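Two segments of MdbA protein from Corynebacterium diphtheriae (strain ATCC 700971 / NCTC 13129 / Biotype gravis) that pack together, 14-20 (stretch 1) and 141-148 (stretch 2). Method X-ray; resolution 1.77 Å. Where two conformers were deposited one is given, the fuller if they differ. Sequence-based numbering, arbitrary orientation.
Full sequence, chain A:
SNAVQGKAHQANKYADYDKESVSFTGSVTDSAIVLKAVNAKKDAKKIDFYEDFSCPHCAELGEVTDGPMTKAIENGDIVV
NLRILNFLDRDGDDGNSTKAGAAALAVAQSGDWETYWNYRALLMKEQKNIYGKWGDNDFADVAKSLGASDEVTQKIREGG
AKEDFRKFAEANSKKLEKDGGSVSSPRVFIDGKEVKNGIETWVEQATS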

ATOM      1  N   TYR A  14      -2.008   2.011  25.415  1.00 28.60           N
ATOM      2  CA  TYR A  14      -3.151   2.914  25.393  1.00 27.99           C
ATOM      3  C   TYR A  14      -3.221   3.793  24.147  1.00 26.88           C
ATOM      4  O   TYR A  14      -4.251   4.339  23.887  1.00 27.27           O
ATOM      5  CB  TYR A  14      -3.110   3.862  26.588  1.00 29.71           C
ATOM      6  CG  TYR A  14      -3.724   3.337  27.855  1.00 31.29           C
ATOM      7  CD1 TYR A  14      -3.172   2.236  28.511  1.00 34.93           C
ATOM      8  CD2 TYR A  14      -4.839   3.947  28.422  1.00 33.61           C
ATOM      9  CE1 TYR A  14      -3.742   1.739  29.685  1.00 34.25           C
ATOM     10  CE2 TYR A  14      -5.388   3.482  29.627  1.00 33.84           C
ATOM     11  CZ  TYR A  14      -4.847   2.363  30.229  1.00 34.84           C
ATOM     12  OH  TYR A  14      -5.393   1.904  31.425  1.00 37.80           O
ATOM     13  N   ALA A  15      -2.125   3.943  23.405  1.00 26.62           N
ATOM     14  CA  ALA A  15      -2.022   4.985  22.363  1.00 27.19           C
ATOM     15  C   ALA A  15      -3.082   4.797  21.254  1.00 27.30           C
ATOM     16  O   ALA A  15      -3.233   3.708  20.726  1.00 26.82           O
ATOM     17  CB  ALA A  15      -0.643   4.995  21.751  1.00 26.10           C
ATOM     18  N   ASP A  16      -3.817   5.866  20.977  1.00 28.03           N
ATOM     19  CA  ASP A  16      -4.877   5.934  19.963  1.00 27.09           C
ATOM     20  C   ASP A  16      -4.255   6.685  18.761  1.00 26.01           C
ATOM     21  O   ASP A  16      -3.621   7.742  18.913  1.00 22.76           O
ATOM     22  CB  ASP A  16      -6.080   6.777  20.432  1.00 30.48           C
ATOM     23  CG  ASP A  16      -6.996   6.068  21.468  1.00 35.75           C
ATOM     24  OD1 ASP A  16      -7.056   4.836  21.482  1.00 38.68           O
ATOM     25  OD2 ASP A  16      -7.652   6.770  22.287  1.00 41.40           O
ATOM     26  N   TYR A  17      -4.530   6.185  17.573  1.00 23.27           N
ATOM     27  CA  TYR A  17      -4.095   6.808  16.325  1.00 25.34           C
ATOM     28  C   TYR A  17      -5.351   7.337  15.599  1.00 26.35           C
ATOM     29  O   TYR A  17      -6.447   6.789  15.737  1.00 27.20           O
ATOM     30  CB  TYR A  17      -3.382   5.782  15.415  1.00 25.10           C
ATOM     31  CG  TYR A  17      -2.004   5.317  15.917  1.00 26.79           C
ATOM     32  CD1 TYR A  17      -1.888   4.439  17.015  1.00 28.53           C
ATOM     33  CD2 TYR A  17      -0.836   5.787  15.350  1.00 26.10           C
ATOM     34  CE1 TYR A  17      -0.634   4.034  17.496  1.00 28.40           C
ATOM     35  CE2 TYR A  17       0.415   5.390  15.812  1.00 27.22           C
ATOM     36  CZ  TYR A  17       0.527   4.508  16.886  1.00 29.24           C
ATOM     37  OH  TYR A  17       1.777   4.088  17.357  1.00 31.55           O
ATOM     38  N   ASP A  18      -5.178   8.386  14.823  1.00 27.33           N
ATOM     39  CA  ASP A  18      -6.267   8.849  13.964  1.00 29.69           C
ATOM     40  C   ASP A  18      -6.606   7.783  12.885  1.00 29.76           C
ATOM     41  O   ASP A  18      -5.695   7.171  12.298  1.00 27.74           O
ATOM     42  CB  ASP A  18      -5.922  10.185  13.346  1.00 30.40           C
ATOM     43  CG  ASP A  18      -7.086  10.764  12.560  1.00 35.85           C
ATOM     44  OD1 ASP A  18      -8.276  10.653  13.020  1.00 36.71           O
ATOM     45  OD2 ASP A  18      -6.814  11.308  11.478  1.00 37.17           O
ATOM     46  N   LYS A  19      -7.908   7.554  12.673  1.00 28.94           N
ATOM     47  CA  LYS A  19      -8.434   6.485  11.830  1.00 29.77           C
ATOM     48  C   LYS A  19      -9.595   6.958  10.949  1.00 30.43           C
ATOM     49  O   LYS A  19     -10.731   7.085  11.442  1.00 32.96           O
ATOM     50  CB  LYS A  19      -8.940   5.369  12.718  1.00 35.68           C
ATOM     51  CG  LYS A  19      -8.029   4.164  12.880  1.00 40.08           C
ATOM     52  CD  LYS A  19      -8.594   2.915  12.171  1.00 40.81           C
ATOM     53  CE  LYS A  19      -9.067   1.824  13.122  1.00 40.62           C
ATOM     54  NZ  LYS A  19      -9.096   0.481  12.432  1.00 37.81           N
ATOM     55  N   GLU A  20      -9.309   7.148   9.664  1.00 25.47           N
ATOM     56  CA  GLU A  20     -10.284   7.598   8.674  0.60 25.76           C
ATOM     57  C   GLU A  20     -11.221   6.443   8.389  1.00 24.44           C
ATOM     58  O   GLU A  20     -10.801   5.304   8.316  1.00 23.04           O
ATOM     59  CB  GLU A  20      -9.573   8.058   7.391  0.60 27.45           C
ATOM     60  CG  GLU A  20     -10.447   8.184   6.141  0.60 29.45           C
ATOM     61  CD  GLU A  20      -9.677   8.621   4.897  0.60 30.51           C
ATOM     62  OE1 GLU A  20      -8.421   8.496   4.853  0.60 30.75           O
ATOM     63  OE2 GLU A  20     -10.331   9.081   3.933  0.60 33.62           O
ATOM     64  N   ASP A 141       3.584  -3.413  16.388  1.00 20.12           N
ATOM     65  CA  ASP A 141       2.933  -2.693  17.491  1.00 20.28           C
ATOM     66  C   ASP A 141       1.963  -1.689  16.850  1.00 19.25           C
ATOM     67  O   ASP A 141       0.856  -1.460  17.346  1.00 19.77           O
ATOM     68  CB  ASP A 141       3.929  -1.939  18.348  1.00 21.83           C
ATOM     69  CG  ASP A 141       4.521  -2.776  19.483  1.00 25.49           C
ATOM     70  OD1 ASP A 141       4.439  -4.029  19.486  1.00 25.21           O
ATOM     71  OD2 ASP A 141       5.077  -2.126  20.410  1.00 30.59           O
ATOM     72  N   VAL A 142       2.426  -1.011  15.795  1.00 18.75           N
ATOM     73  CA  VAL A 142       1.639   0.036  15.179  1.00 17.95           C
ATOM     74  C   VAL A 142       0.395  -0.528  14.504  1.00 18.20           C
ATOM     75  O   VAL A 142      -0.701   0.044  14.615  1.00 17.70           O
ATOM     76  CB  VAL A 142       2.472   0.922  14.228  1.00 17.67           C
ATOM     77  CG1 VAL A 142       1.578   1.908  13.488  1.00 18.56           C
ATOM     78  CG2 VAL A 142       3.474   1.694  15.045  1.00 19.10           C
ATOM     79  N   ALA A 143       0.541  -1.655  13.799  1.00 18.05           N
ATOM     80  CA  ALA A 143      -0.586  -2.343  13.257  1.00 19.01           C
ATOM     81  C   ALA A 143      -1.626  -2.668  14.339  1.00 18.51           C
ATOM     82  O   ALA A 143      -2.824  -2.486  14.115  1.00 19.05           O
ATOM     83  CB  ALA A 143      -0.136  -3.632  12.549  1.00 19.09           C
ATOM     84  N   LYS A 144      -1.185  -3.229  15.444  1.00 19.10           N
ATOM     85  CA  LYS A 144      -2.103  -3.587  16.541  1.00 21.15           C
ATOM     86  C   LYS A 144      -2.834  -2.340  17.043  1.00 21.43           C
ATOM     87  O   LYS A 144      -4.058  -2.348  17.267  1.00 22.05           O
ATOM     88  CB  LYS A 144      -1.310  -4.221  17.661  1.00 23.12           C
ATOM     89  CG  LYS A 144      -2.097  -4.504  18.921  1.00 26.58           C
ATOM     90  CD  LYS A 144      -3.034  -5.656  18.682  1.00 30.68           C
ATOM     91  CE  LYS A 144      -3.863  -5.941  19.931  1.00 35.56           C
ATOM     92  NZ  LYS A 144      -5.078  -5.113  19.920  1.00 39.69           N
ATOM     93  N   SER A 145      -2.074  -1.275  17.263  1.00 20.08           N
ATOM     94  CA  SER A 145      -2.666  -0.023  17.758  1.00 20.39           C
ATOM     95  C   SER A 145      -3.739   0.500  16.798  1.00 21.64           C
ATOM     96  O   SER A 145      -4.707   1.105  17.244  1.00 22.06           O
ATOM     97  CB  SER A 145      -1.612   1.046  17.931  1.00 21.50           C
ATOM     98  OG  SER A 145      -0.696   0.720  18.970  1.00 22.96           O
ATOM     99  N   LEU A 146      -3.559   0.303  15.491  1.00 19.79           N
ATOM    100  CA  LEU A 146      -4.529   0.764  14.499  1.00 20.82           C
ATOM    101  C   LEU A 146      -5.693  -0.185  14.295  1.00 23.02           C
ATOM    102  O   LEU A 146      -6.608   0.099  13.486  1.00 23.95           O
ATOM    103  CB  LEU A 146      -3.839   1.042  13.147  1.00 20.44           C
ATOM    104  CG  LEU A 146      -3.325   2.471  12.972  1.00 22.25           C
ATOM    105  CD1 LEU A 146      -2.447   2.630  11.731  1.00 23.66           C
ATOM    106  CD2 LEU A 146      -4.430   3.507  12.926  1.00 24.18           C
ATOM    107  N   GLY A 147      -5.652  -1.344  14.929  1.00 22.57           N
ATOM    108  CA  GLY A 147      -6.790  -2.224  14.879  1.00 23.06           C
ATOM    109  C   GLY A 147      -6.567  -3.603  14.340  1.00 23.16           C
ATOM    110  O   GLY A 147      -7.532  -4.360  14.278  1.00 22.93           O
ATOM    111  N   ALA A 148      -5.309  -3.969  14.030  1.00 20.57           N
ATOM    112  CA  ALA A 148      -5.033  -5.292  13.516  1.00 22.13           C
ATOM    113  C   ALA A 148      -5.270  -6.337  14.573  1.00 21.87           C
ATOM    114  O   ALA A 148      -5.060  -6.114  15.778  1.00 21.47           O
ATOM    115  CB  ALA A 148      -3.615  -5.411  13.001  1.00 21.42           C
TER
HETATM  116  O   HOH W   1      -1.818   1.286  21.253  1.00 29.57           O
HETATM  117  O   HOH W   2       1.962   1.724  18.577  1.00 27.34           O
HETATM  118  O   HOH W   3      -5.765   3.701  17.478  1.00 35.86           O

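What fills the space between the two stretches? Tyr17 and Leu146 contribute most of the 322 Å² buried here, with CA atoms 6.3 Å apart. Tyr17 points its CA-to-CB bond toward the helix, and its ring, at chi1 m, lies obliquely against Val142, Ser145 and Leu146. Its CB meets Leu146 CD2 at 3.5 Å, its CE1 lies 3.2 Å from Ser145 CB, and its OH is 3.7 Å from Val142 CG2. Leu146 leaves its backbone sideways, yet its branched end reaches nearer to stretch 1, where CD2 also packs 3.7 Å from Lys19 CG. Ser145 sets its CB against the tyrosine ring, while its OG is taken up by water.

Which direct hydrogen bond joins the stretches? Lys19 NZ donates to Leu146 O at 2.7 Å. The long lysine suits this exposed place: its methylenes run past Leu146 while its ammonium group reaches the carbonyl near the helix end.

How does the chain leave the helix beside that lysine? Gly147 takes a positive phi of 122° in a Schellman motif, with Gly147 N bonded to Lys144 O at 3.0 Å and Ala148 N to Ala143 O at 2.9 Å. At these angles a CB would jam against Leu146 O, and it would also come within 2.9 Å of Lys19 NZ, so glycine fits on both counts.

What do the waters add? Three of them bridge the stretches, all through Ser145. Water 1 donates to Ala15 O at 2.9 Å and accepts from Ser145 OG at 2.6 Å. Water 2 donates to Ser145 OG at 2.9 Å and hydrogen-bonds Tyr17 OH at 2.7 Å, so the phenol combines apolar packing with a polar tip. Water 3 links the backbones, accepting from Tyr17 N and donating to Ser145 O, both at 2.8 Å.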